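Local coordinates for protein serpin (Taeniopygia guttata, PDB 5HGC) that binds cortisol and probably inhibits serine proteases, at residues L9-N14 with T70-K75; I42-A47 with A121-E126; M48-A53 with E76-F81. One frame throughout, in Å; residues are numbered along the deposited sequence.

Helix 74-89 joins contacts 1 and 3, and helix 39-52 joins contacts 2 and 3. Contact 3 lies between the other two, its centre about 11 Å from that of contact 1 and about 7 Å from that of contact 2. Lys-10 NZ reaches Glu-76 OE1 in a 2.7 Å salt bridge, tying contact 1 to contact 3; Tyr-123 OH lies 2.7 Å from His-78 ND1, a probable hydrogen bond between contacts 2 and 3. Contacts 1 and 3 both touch the aminosugar BDG, while the Tyr-123 side chain of contact 2 stays about 8 Å from it. Cortisol lies against Val-12 and Pro-13 of contact 1.

Contact 1: residues L9-N14 with T70-K75; sequences LKLVPN and TEIQEK. With BDG (2,6-diamino-2,6-dideoxy-alpha-D-glucopyranose), chain F; HCY ((11alpha,14beta)-11,17,21-trihydroxypregn-4-ene-3,20-dione), chain B.
Leu-11 and Ile-72 meet through single methyl groups, Leu-11 CD2 lying 4.0 Å from Ile-72 CD1, with the two side chains crossing at about a right angle. Ile-72 gets there by reaching out at nearly full length: CG1 is anti to the backbone N (chi1 -174°), and CD1 carries the extension on toward residues 9-14. The same methyl lies 4.5 Å from Lys-10 O, a loose approach, and the two segments bury just 99 Å² in all. Around this touch the apolar surface continues, with Leu-11 also on Phe-67 and Phe-81 and Ile-72 on Ile-77.

In serpin terms, the contact brings the turn leading into helix 12-29 against the loop that leads into helix 74-89. A type I turn from Leu-9 to Val-12, with Val-12 N bonded to Leu-9 O at 3.2 Å, presents Lys-10 and Leu-11 to that loop; the ammonium group of Lys-10 forms a salt bridge with Glu-76. Glu-76 also accepts a bond from the backbone N of Gln-73, the N-cap of helix 74-89, so one carboxylate serves both the helix start and the lysine.

Each segment continues into a ligand site. Val-12 CG1 packs against the steroid enone with 3.4 Å to HCY C4, and Pro-13 CA lies 3.6 Å from HCY O1. At the other segment, Lys-75 bends at chi2 and chi3, and its CE approaches BDG N6 to 3.3 Å. Glu-74 places OE2 3.5 Å from the ring oxygen O5 of BDG, while the same OE2 is hydrogen-bonded to His-78 NE2.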
loop_
_atom_site.group_PDB
_atom_site.type_symbol
_atom_site.label_atom_id
_atom_site.label_comp_id
_atom_site.label_asym_id
_atom_site.label_seq_id
_atom_site.Cartn_x
_atom_site.Cartn_y
_atom_site.Cartn_z
ATOM N N LEU A 9 -3.728 -6.411 -15.720
ATOM C CA LEU A 9 -5.170 -6.231 -15.525
ATOM C C LEU A 9 -5.889 -7.493 -15.145
ATOM O O LEU A 9 -6.962 -7.402 -14.525
ATOM C CB LEU A 9 -5.864 -5.538 -16.694
ATOM C CG LEU A 9 -5.374 -4.127 -16.991
ATOM C CD1 LEU A 9 -5.739 -3.761 -18.416
ATOM C CD2 LEU A 9 -5.944 -3.143 -15.989
ATOM N N LYS A 10 -5.301 -8.651 -15.465
ATOM C CA LYS A 10 -5.959 -9.935 -15.169
ATOM C C LYS A 10 -6.007 -10.107 -13.679
ATOM O O LYS A 10 -6.836 -10.903 -13.181
ATOM C CB LYS A 10 -5.276 -11.146 -15.801
ATOM C CG LYS A 10 -5.271 -11.170 -17.318
ATOM C CD LYS A 10 -5.162 -12.598 -17.839
ATOM C CE LYS A 10 -4.591 -12.580 -19.249
ATOM N NZ LYS A 10 -3.946 -13.885 -19.565
ATOM N N LEU A 11 -5.144 -9.349 -12.980
ATOM C CA LEU A 11 -5.006 -9.447 -11.535
ATOM C C LEU A 11 -5.915 -8.535 -10.694
ATOM O O LEU A 11 -5.971 -8.651 -9.443
ATOM C CB LEU A 11 -3.529 -9.212 -11.139
ATOM C CG LEU A 11 -2.393 -10.044 -11.771
ATOM C CD1 LEU A 11 -1.103 -9.734 -11.036
ATOM C CD2 LEU A 11 -2.643 -11.549 -11.818
ATOM N N VAL A 12 -6.653 -7.664 -11.374
ATOM C CA VAL A 12 -7.278 -6.481 -10.764
ATOM C C VAL A 12 -8.302 -6.824 -9.666
ATOM O O VAL A 12 -8.272 -6.222 -8.574
ATOM C CB VAL A 12 -7.790 -5.519 -11.854
ATOM C CG1 VAL A 12 -8.700 -4.503 -11.247
ATOM C CG2 VAL A 12 -6.638 -4.821 -12.568
ATOM N N PRO A 13 -9.176 -7.818 -9.905
ATOM C CA PRO A 13 -10.109 -8.095 -8.791
ATOM C C PRO A 13 -9.438 -8.810 -7.619
ATOM O O PRO A 13 -9.740 -8.533 -6.434
ATOM C CB PRO A 13 -11.195 -8.983 -9.412
ATOM C CG PRO A 13 -10.863 -9.103 -10.859
ATOM C CD PRO A 13 -9.478 -8.610 -11.117
ATOM N N ASN A 14 -8.513 -9.712 -7.930
ATOM C CA ASN A 14 -7.871 -10.515 -6.881
ATOM C C ASN A 14 -7.046 -9.595 -5.983
ATOM O O ASN A 14 -7.189 -9.634 -4.779
ATOM C CB ASN A 14 -6.994 -11.572 -7.538
ATOM C CG ASN A 14 -7.724 -12.337 -8.627
ATOM O OD1 ASN A 14 -7.724 -11.965 -9.809
ATOM N ND2 ASN A 14 -8.375 -13.398 -8.221
ATOM N N THR A 70 -8.071 -22.693 -9.726
ATOM C CA THR A 70 -8.919 -23.390 -10.710
ATOM C C THR A 70 -9.373 -22.448 -11.841
ATOM O O THR A 70 -9.846 -22.921 -12.862
ATOM C CB THR A 70 -10.114 -24.162 -10.073
ATOM O OG1 THR A 70 -11.046 -23.241 -9.488
ATOM C CG2 THR A 70 -9.638 -25.177 -8.994
ATOM N N GLU A 71 -9.203 -21.133 -11.679
ATOM C CA GLU A 71 -9.595 -20.168 -12.727
ATOM C C GLU A 71 -8.467 -19.273 -13.285
ATOM O O GLU A 71 -8.691 -18.547 -14.231
ATOM C CB GLU A 71 -10.763 -19.292 -12.250
ATOM C CG GLU A 71 -11.949 -20.072 -11.697
ATOM C CD GLU A 71 -13.230 -19.258 -11.580
ATOM O OE1 GLU A 71 -13.173 -18.004 -11.425
ATOM O OE2 GLU A 71 -14.312 -19.894 -11.638
ATOM N N ILE A 72 -7.274 -19.297 -12.692
ATOM C CA ILE A 72 -6.111 -18.542 -13.214
ATOM C C ILE A 72 -4.843 -19.422 -13.123
ATOM O O ILE A 72 -4.629 -20.094 -12.112
ATOM C CB ILE A 72 -5.932 -17.158 -12.484
ATOM C CG1 ILE A 72 -4.806 -16.328 -13.132
ATOM C CG2 ILE A 72 -5.700 -17.334 -10.982
ATOM C CD1 ILE A 72 -4.767 -14.840 -12.822
ATOM N N GLN A 73 -4.005 -19.415 -14.158
ATOM C CA GLN A 73 -2.700 -20.116 -14.083
ATOM C C GLN A 73 -1.680 -19.402 -13.187
ATOM O O GLN A 73 -1.619 -18.159 -13.164
ATOM C CB GLN A 73 -2.070 -20.207 -15.462
ATOM C CG GLN A 73 -2.500 -21.379 -16.325
ATOM C CD GLN A 73 -2.392 -21.042 -17.811
ATOM O OE1 GLN A 73 -3.340 -21.269 -18.565
ATOM N NE2 GLN A 73 -1.249 -20.457 -18.232
ATOM N N GLU A 74 -0.836 -20.178 -12.511
ATOM C CA GLU A 74 0.312 -19.602 -11.822
ATOM C C GLU A 74 1.220 -18.754 -12.768
ATOM O O GLU A 74 1.693 -17.678 -12.380
ATOM C CB GLU A 74 1.072 -20.672 -11.049
ATOM C CG GLU A 74 2.068 -20.097 -10.056
ATOM C CD GLU A 74 3.231 -21.029 -9.740
ATOM O OE1 GLU A 74 3.015 -22.270 -9.798
ATOM O OE2 GLU A 74 4.350 -20.517 -9.421
ATOM N N LYS A 75 1.413 -19.206 -14.005
ATOM C CA LYS A 75 2.140 -18.449 -15.043
ATOM C C LYS A 75 1.599 -17.041 -15.171
ATOM O O LYS A 75 2.369 -16.082 -15.261
ATOM C CB LYS A 75 2.056 -19.106 -16.441
ATOM C CG LYS A 75 2.418 -20.593 -16.483
ATOM C CD LYS A 75 1.259 -21.537 -16.074
ATOM C CE LYS A 75 1.706 -22.678 -15.167
ATOM N NZ LYS A 75 0.550 -23.156 -14.389
HETATM C C5 BDG F . 6.117 -19.879 -13.644
HETATM O O5 BDG F . 6.418 -20.341 -12.289
HETATM C C1 BDG F . 7.671 -21.080 -12.053
HETATM O O1 BDG F . 7.898 -21.300 -10.630
HETATM C C2 BDG F . 8.907 -20.511 -12.850
HETATM N N2 BDG F . 10.153 -20.573 -12.094
HETATM C C3 BDG F . 8.640 -19.126 -13.538
HETATM O O3 BDG F . 9.783 -18.611 -14.294
HETATM C C4 BDG F . 7.314 -19.205 -14.370
HETATM O O4 BDG F . 6.855 -17.954 -14.890
HETATM C C6 BDG F . 5.562 -20.994 -14.563
HETATM N N6 BDG F . 4.638 -21.892 -13.886
HETATM C C1 HCY B . -13.275 -2.068 -10.040
HETATM C C2 HCY B . -13.662 -3.513 -9.737
HETATM C C3 HCY B . -12.458 -4.363 -9.403
HETATM C C4 HCY B . -11.155 -3.737 -9.077
HETATM C C5 HCY B . -11.108 -2.442 -8.744
HETATM C C6 HCY B . -9.912 -1.925 -7.974
HETATM C C7 HCY B . -9.389 -0.621 -8.619
HETATM C C8 HCY B . -10.454 0.399 -9.037
HETATM C C9 HCY B . -11.556 -0.296 -9.866
HETATM C C10 HCY B . -12.222 -1.468 -9.110
HETATM C C12 HCY B . -11.885 1.919 -11.269
HETATM C C11 HCY B . -12.534 0.685 -10.604
HETATM C C13 HCY B . -10.820 2.582 -10.344
HETATM C C14 HCY B . -9.846 1.497 -9.880
HETATM C C15 HCY B . -8.616 2.246 -9.427
HETATM C C16 HCY B . -8.525 3.467 -10.333
HETATM C C17 HCY B . -9.873 3.556 -11.092
HETATM C C18 HCY B . -11.439 3.349 -9.139
HETATM C C19 HCY B . -12.894 -1.087 -7.773
HETATM C C20 HCY B . -10.374 4.981 -11.245
HETATM C C21 HCY B . -11.142 5.397 -12.482
HETATM O O1 HCY B . -12.592 -5.569 -9.341
HETATM O O2 HCY B . -13.412 1.131 -9.566
HETATM O O3 HCY B . -9.677 3.135 -12.461
HETATM O O4 HCY B . -10.168 5.813 -10.375
HETATM O O5 HCY B . -12.144 6.274 -11.968
#

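Contact 2: residues I42-A47 with A121-E126; sequences ISTAFA and ALYQLE. Unlike the reference sequence in segment 42-47: Thr-44 (reference Ala).
Tyr-123, the last helical residue of 113-123, pushes its ring against Thr-44 and Ala-47 on helix 39-52, a central helix of the serpin fold. All three residues are buried, and Tyr-123 alone makes the contact from residues 121-126.

The apolar touches come from two methyl groups. Thr-44 CG2 sits at the edge of the phenol, near its plane, 3.7 Å from Tyr-123 CD1. That methyl lies anti to the threonine's own backbone N, an arrangement (chi1 -60° for OG1) that leaves the hydroxyl beside N and able to bond Val-40 O one turn back. Ala-47 CB approaches the other end of the ring obliquely, 3.9 Å from Tyr-123 CZ and 3.3 Å from Tyr-123 OH. Backbone atoms fill in between the methyls: Thr-44 O is 3.8 Å from Tyr-123 CE1. Phe-81 of helix 74-89 touches all three residues, while Met-48 and Leu-51 extend the helix 39-52 surface that the tyrosine packs on.

Backbone bonds set the frame. Ala-47 N bonds to Ser-43 O at 3.1 Å, one of the bonds of the regular helix whose pitch sets Thr-44 and Ala-47 about one turn apart. Beyond Tyr-123 the chain leaves the helix at Gln-124, with positive phi (49°), and then enters strand 126-130, where Glu-126 pairs through its backbone with Ile-103.

Polar bonding of the phenol lies off both segments: Tyr-123 OH runs past the Ala-47 methyl to a hydrogen bond with His-78 ND1.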
loop_
_atom_site.group_PDB
_atom_site.type_symbol
_atom_site.label_atom_id
_atom_site.label_comp_id
_atom_site.label_asym_id
_atom_site.label_seq_id
_atom_site.Cartn_x
_atom_site.Cartn_y
_atom_site.Cartn_z
ATOM N N ILE A 42 2.631 -5.580 -0.669
ATOM C CA ILE A 42 2.498 -6.848 0.060
ATOM C C ILE A 42 2.185 -7.933 -0.924
ATOM O O ILE A 42 2.833 -8.976 -0.919
ATOM C CB ILE A 42 1.478 -6.824 1.210
ATOM C CG1 ILE A 42 1.964 -5.825 2.259
ATOM C CG2 ILE A 42 1.229 -8.227 1.787
ATOM C CD1 ILE A 42 0.870 -5.463 3.247
ATOM N N SER A 43 1.233 -7.687 -1.806
ATOM C CA SER A 43 0.825 -8.765 -2.690
ATOM C C SER A 43 2.021 -9.211 -3.490
ATOM O O SER A 43 2.198 -10.393 -3.705
ATOM C CB SER A 43 -0.246 -8.336 -3.663
ATOM O OG SER A 43 -1.465 -8.314 -3.022
ATOM N N THR A 44 2.821 -8.251 -3.930
ATOM C CA THR A 44 3.945 -8.522 -4.799
ATOM C C THR A 44 5.048 -9.292 -4.047
ATOM O O THR A 44 5.562 -10.235 -4.624
ATOM C CB THR A 44 4.450 -7.215 -5.405
ATOM O OG1 THR A 44 3.385 -6.619 -6.154
ATOM C CG2 THR A 44 5.574 -7.449 -6.317
ATOM N N ALA A 45 5.360 -8.929 -2.781
ATOM C CA ALA A 45 6.415 -9.587 -2.008
ATOM C C ALA A 45 6.052 -11.067 -1.847
ATOM O O ALA A 45 6.893 -11.935 -2.114
ATOM C CB ALA A 45 6.630 -8.933 -0.660
ATOM N N PHE A 46 4.783 -11.362 -1.524
ATOM C CA PHE A 46 4.333 -12.750 -1.363
ATOM C C PHE A 46 4.217 -13.593 -2.595
ATOM O O PHE A 46 4.512 -14.787 -2.537
ATOM C CB PHE A 46 3.089 -12.850 -0.474
ATOM C CG PHE A 46 3.458 -12.877 0.960
ATOM C CD1 PHE A 46 3.713 -11.694 1.637
ATOM C CD2 PHE A 46 3.715 -14.083 1.581
ATOM C CE1 PHE A 46 4.194 -11.731 2.942
ATOM C CE2 PHE A 46 4.178 -14.138 2.886
ATOM C CZ PHE A 46 4.415 -12.963 3.575
ATOM N N ALA A 47 3.829 -12.990 -3.712
ATOM C CA ALA A 47 3.732 -13.728 -4.956
ATOM C C ALA A 47 5.143 -14.168 -5.314
ATOM O O ALA A 47 5.373 -15.299 -5.723
ATOM C CB ALA A 47 3.158 -12.854 -6.051
ATOM N N ALA A 121 14.235 -11.483 -12.327
ATOM C CA ALA A 121 13.645 -11.153 -13.626
ATOM C C ALA A 121 12.212 -10.737 -13.418
ATOM O O ALA A 121 11.811 -9.699 -13.940
ATOM C CB ALA A 121 13.725 -12.336 -14.612
ATOM N N LEU A 122 11.459 -11.506 -12.628
ATOM C CA LEU A 122 10.038 -11.223 -12.457
ATOM C C LEU A 122 9.724 -10.084 -11.494
ATOM O O LEU A 122 8.813 -9.298 -11.731
ATOM C CB LEU A 122 9.264 -12.470 -12.060
ATOM C CG LEU A 122 9.115 -13.547 -13.129
ATOM C CD1 LEU A 122 8.602 -14.848 -12.476
ATOM C CD2 LEU A 122 8.161 -13.065 -14.215
ATOM N N TYR A 123 10.488 -9.993 -10.414
ATOM C CA TYR A 123 10.057 -9.255 -9.247
ATOM C C TYR A 123 11.121 -8.296 -8.848
ATOM O O TYR A 123 11.018 -7.684 -7.799
ATOM C CB TYR A 123 9.730 -10.189 -8.084
ATOM C CG TYR A 123 8.435 -10.957 -8.269
ATOM C CD1 TYR A 123 7.190 -10.328 -8.067
ATOM C CD2 TYR A 123 8.433 -12.292 -8.664
ATOM C CE1 TYR A 123 5.987 -11.008 -8.283
ATOM C CE2 TYR A 123 7.249 -12.988 -8.854
ATOM C CZ TYR A 123 6.021 -12.341 -8.689
ATOM O OH TYR A 123 4.831 -13.018 -8.866
ATOM N N GLN A 124 12.173 -8.156 -9.657
ATOM C CA GLN A 124 13.314 -7.291 -9.262
ATOM C C GLN A 124 13.848 -7.568 -7.819
ATOM O O GLN A 124 14.263 -6.644 -7.140
ATOM C CB GLN A 124 12.995 -5.790 -9.416
ATOM C CG GLN A 124 12.105 -5.315 -10.597
ATOM C CD GLN A 124 11.639 -3.815 -10.453
ATOM O OE1 GLN A 124 11.471 -3.275 -9.323
ATOM N NE2 GLN A 124 11.421 -3.147 -11.602
ATOM N N LEU A 125 13.804 -8.808 -7.341
ATOM C CA LEU A 125 14.321 -9.151 -6.015
ATOM C C LEU A 125 15.823 -8.899 -5.860
ATOM O O LEU A 125 16.674 -9.305 -6.721
ATOM C CB LEU A 125 14.042 -10.615 -5.670
ATOM C CG LEU A 125 14.791 -11.125 -4.412
ATOM C CD1 LEU A 125 14.200 -10.504 -3.160
ATOM C CD2 LEU A 125 14.784 -12.653 -4.278
ATOM N N GLU A 126 16.143 -8.245 -4.742
ATOM C CA GLU A 126 17.532 -8.252 -4.235
ATOM C C GLU A 126 17.562 -9.162 -3.043
ATOM O O GLU A 126 16.746 -8.964 -2.130
ATOM C CB GLU A 126 18.014 -6.864 -3.801
ATOM C CG GLU A 126 18.029 -5.917 -4.979
ATOM C CD GLU A 126 18.624 -4.550 -4.701
ATOM O OE1 GLU A 126 18.650 -4.071 -3.546
ATOM O OE2 GLU A 126 19.097 -3.935 -5.671
#

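Contact 3: residues M48-A53 with E76-F81; sequences MLALGA and EIHEGF. With BDG (2,6-diamino-2,6-dideoxy-alpha-D-glucopyranose), chain F.
Part of the wall of the aminosugar pocket is built here by two serpin helices, 39-52 and 74-89, which meet through Leu-51 and His-78, both of that pocket. Leu-51 CD2 stands over the centre of the imidazole in a CH-pi contact, 3.6 Å from the centroid of the His-78 ring and 8° off its normal. Leu-51 was modelled in two conformers, and this CH-pi contact holds for one of them. His-78 CG lies anti to its own carbonyl carbon (chi1 -59°), which carries the ring toward residues 48-53. Ala-50 CB comes in at the ring edge, near its plane, 4.2 Å from His-78 CE1.

Both ring nitrogens have polar partners, which probably hold the ring's rotation and satisfy it in a buried place. The carboxylate among them might favour a protonated ring. With an alanine here instead of His-78, the Tyr-123 hydroxyl and the Glu-74 carboxylate would probably lose a partner they share, and Leu-51 CD2 the ring face beneath it. The sugar lies close by, with BDG O5 at 3.8 Å from His-78 CD2, approaching obliquely, and BDG O1 at 3.7 Å from Leu-51 O.

Helix 55-64 flanks the junction through Leu-62, which touches both Ala-50 and Ile-77, and helix 113-123 closes on it with Phe-115 against Met-48.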
loop_
_atom_site.group_PDB
_atom_site.type_symbol
_atom_site.label_atom_id
_atom_site.label_comp_id
_atom_site.label_asym_id
_atom_site.label_seq_id
_atom_site.Cartn_x
_atom_site.Cartn_y
_atom_site.Cartn_z
ATOM N N MET A 48 6.098 -13.274 -5.084
ATOM C CA MET A 48 7.488 -13.573 -5.276
ATOM C C MET A 48 7.959 -14.785 -4.441
ATOM O O MET A 48 8.622 -15.671 -4.997
ATOM C CB MET A 48 8.263 -12.321 -4.991
ATOM C CG MET A 48 9.714 -12.383 -5.341
ATOM S SD MET A 48 10.539 -11.836 -3.865
ATOM C CE MET A 48 10.700 -13.418 -3.059
ATOM N N LEU A 49 7.593 -14.874 -3.154
ATOM C CA LEU A 49 7.849 -16.112 -2.410
ATOM C C LEU A 49 7.251 -17.324 -3.066
ATOM O O LEU A 49 7.863 -18.411 -3.086
ATOM C CB LEU A 49 7.344 -16.074 -0.983
ATOM C CG LEU A 49 8.193 -15.309 0.018
ATOM C CD1 LEU A 49 7.588 -15.600 1.377
ATOM C CD2 LEU A 49 9.656 -15.738 0.008
ATOM N N ALA A 50 6.056 -17.164 -3.616
ATOM C CA ALA A 50 5.424 -18.290 -4.297
ATOM C C ALA A 50 6.325 -18.885 -5.402
ATOM O O ALA A 50 6.239 -20.088 -5.673
ATOM C CB ALA A 50 4.073 -17.903 -4.852
ATOM N N LEU A 51 7.167 -18.062 -6.026
ATOM C CA LEU A 51 8.094 -18.571 -7.045
ATOM C C LEU A 51 8.866 -19.728 -6.492
ATOM O O LEU A 51 9.033 -20.741 -7.173
ATOM C CB LEU A 51 9.120 -17.534 -7.509
ATOM C CG LEU A 51 8.652 -16.625 -8.614
ATOM C CD1 LEU A 51 9.778 -15.655 -8.983
ATOM C CD2 LEU A 51 8.244 -17.500 -9.786
ATOM N N GLY A 52 9.323 -19.559 -5.247
ATOM C CA GLY A 52 10.089 -20.581 -4.593
ATOM C C GLY A 52 9.348 -21.619 -3.769
ATOM O O GLY A 52 10.008 -22.496 -3.204
ATOM N N ALA A 53 8.019 -21.520 -3.661
ATOM C CA ALA A 53 7.271 -22.389 -2.766
ATOM C C ALA A 53 6.765 -23.561 -3.561
ATOM O O ALA A 53 6.701 -23.508 -4.799
ATOM C CB ALA A 53 6.142 -21.649 -2.065
ATOM N N GLU A 76 0.272 -16.916 -15.179
ATOM C CA GLU A 76 -0.376 -15.613 -15.385
ATOM C C GLU A 76 -0.227 -14.646 -14.206
ATOM O O GLU A 76 -0.047 -13.477 -14.419
ATOM C CB GLU A 76 -1.845 -15.780 -15.761
ATOM C CG GLU A 76 -2.071 -16.431 -17.134
ATOM C CD GLU A 76 -3.533 -16.840 -17.344
ATOM O OE1 GLU A 76 -4.197 -16.212 -18.200
ATOM O OE2 GLU A 76 -4.034 -17.763 -16.633
ATOM N N ILE A 77 -0.302 -15.158 -12.982
ATOM C CA ILE A 77 -0.051 -14.410 -11.752
ATOM C C ILE A 77 1.326 -13.791 -11.833
ATOM O O ILE A 77 1.419 -12.555 -11.779
ATOM C CB ILE A 77 -0.170 -15.335 -10.552
ATOM C CG1 ILE A 77 -1.590 -15.880 -10.458
ATOM C CG2 ILE A 77 0.192 -14.622 -9.280
ATOM C CD1 ILE A 77 -1.791 -16.933 -9.395
ATOM N N HIS A 78 2.383 -14.597 -12.054
ATOM C CA HIS A 78 3.750 -14.043 -12.108
ATOM C C HIS A 78 3.909 -13.076 -13.284
ATOM O O HIS A 78 4.580 -12.029 -13.167
ATOM C CB HIS A 78 4.817 -15.135 -12.125
ATOM C CG HIS A 78 4.781 -16.043 -10.935
ATOM N ND1 HIS A 78 4.952 -15.594 -9.643
ATOM C CD2 HIS A 78 4.609 -17.382 -10.838
ATOM C CE1 HIS A 78 4.845 -16.605 -8.794
ATOM N NE2 HIS A 78 4.642 -17.706 -9.492
ATOM N N GLU A 79 3.260 -13.381 -14.401
ATOM C CA GLU A 79 3.308 -12.486 -15.571
ATOM C C GLU A 79 2.655 -11.169 -15.219
ATOM O O GLU A 79 3.203 -10.089 -15.537
ATOM C CB GLU A 79 2.550 -13.081 -16.730
ATOM C CG GLU A 79 3.446 -13.596 -17.823
ATOM C CD GLU A 79 2.838 -14.790 -18.541
ATOM O OE1 GLU A 79 1.585 -14.854 -18.700
ATOM O OE2 GLU A 79 3.635 -15.671 -18.943
ATOM N N GLY A 80 1.494 -11.298 -14.545
ATOM C CA GLY A 80 0.683 -10.214 -14.045
ATOM C C GLY A 80 1.493 -9.293 -13.168
ATOM O O GLY A 80 1.540 -8.054 -13.426
ATOM N N PHE A 81 2.146 -9.881 -12.144
ATOM C CA PHE A 81 2.874 -9.072 -11.198
ATOM C C PHE A 81 4.127 -8.517 -11.841
ATOM O O PHE A 81 4.512 -7.403 -11.524
ATOM C CB PHE A 81 3.242 -9.849 -9.952
ATOM C CG PHE A 81 2.128 -9.997 -8.993
ATOM C CD1 PHE A 81 1.635 -8.866 -8.278
ATOM C CD2 PHE A 81 1.547 -11.274 -8.760
ATOM C CE1 PHE A 81 0.558 -9.017 -7.386
ATOM C CE2 PHE A 81 0.483 -11.419 -7.852
ATOM C CZ PHE A 81 -0.001 -10.296 -7.160
HETATM C C5 BDG F . 6.117 -19.879 -13.644
HETATM O O5 BDG F . 6.418 -20.341 -12.289
HETATM C C1 BDG F . 7.671 -21.080 -12.053
HETATM O O1 BDG F . 7.898 -21.300 -10.630
HETATM C C2 BDG F . 8.907 -20.511 -12.850
HETATM N N2 BDG F . 10.153 -20.573 -12.094
HETATM C C3 BDG F . 8.640 -19.126 -13.538
HETATM O O3 BDG F . 9.783 -18.611 -14.294
HETATM C C4 BDG F . 7.314 -19.205 -14.370
HETATM O O4 BDG F . 6.855 -17.954 -14.890
HETATM C C6 BDG F . 5.562 -20.994 -14.563
HETATM N N6 BDG F . 4.638 -21.892 -13.886
#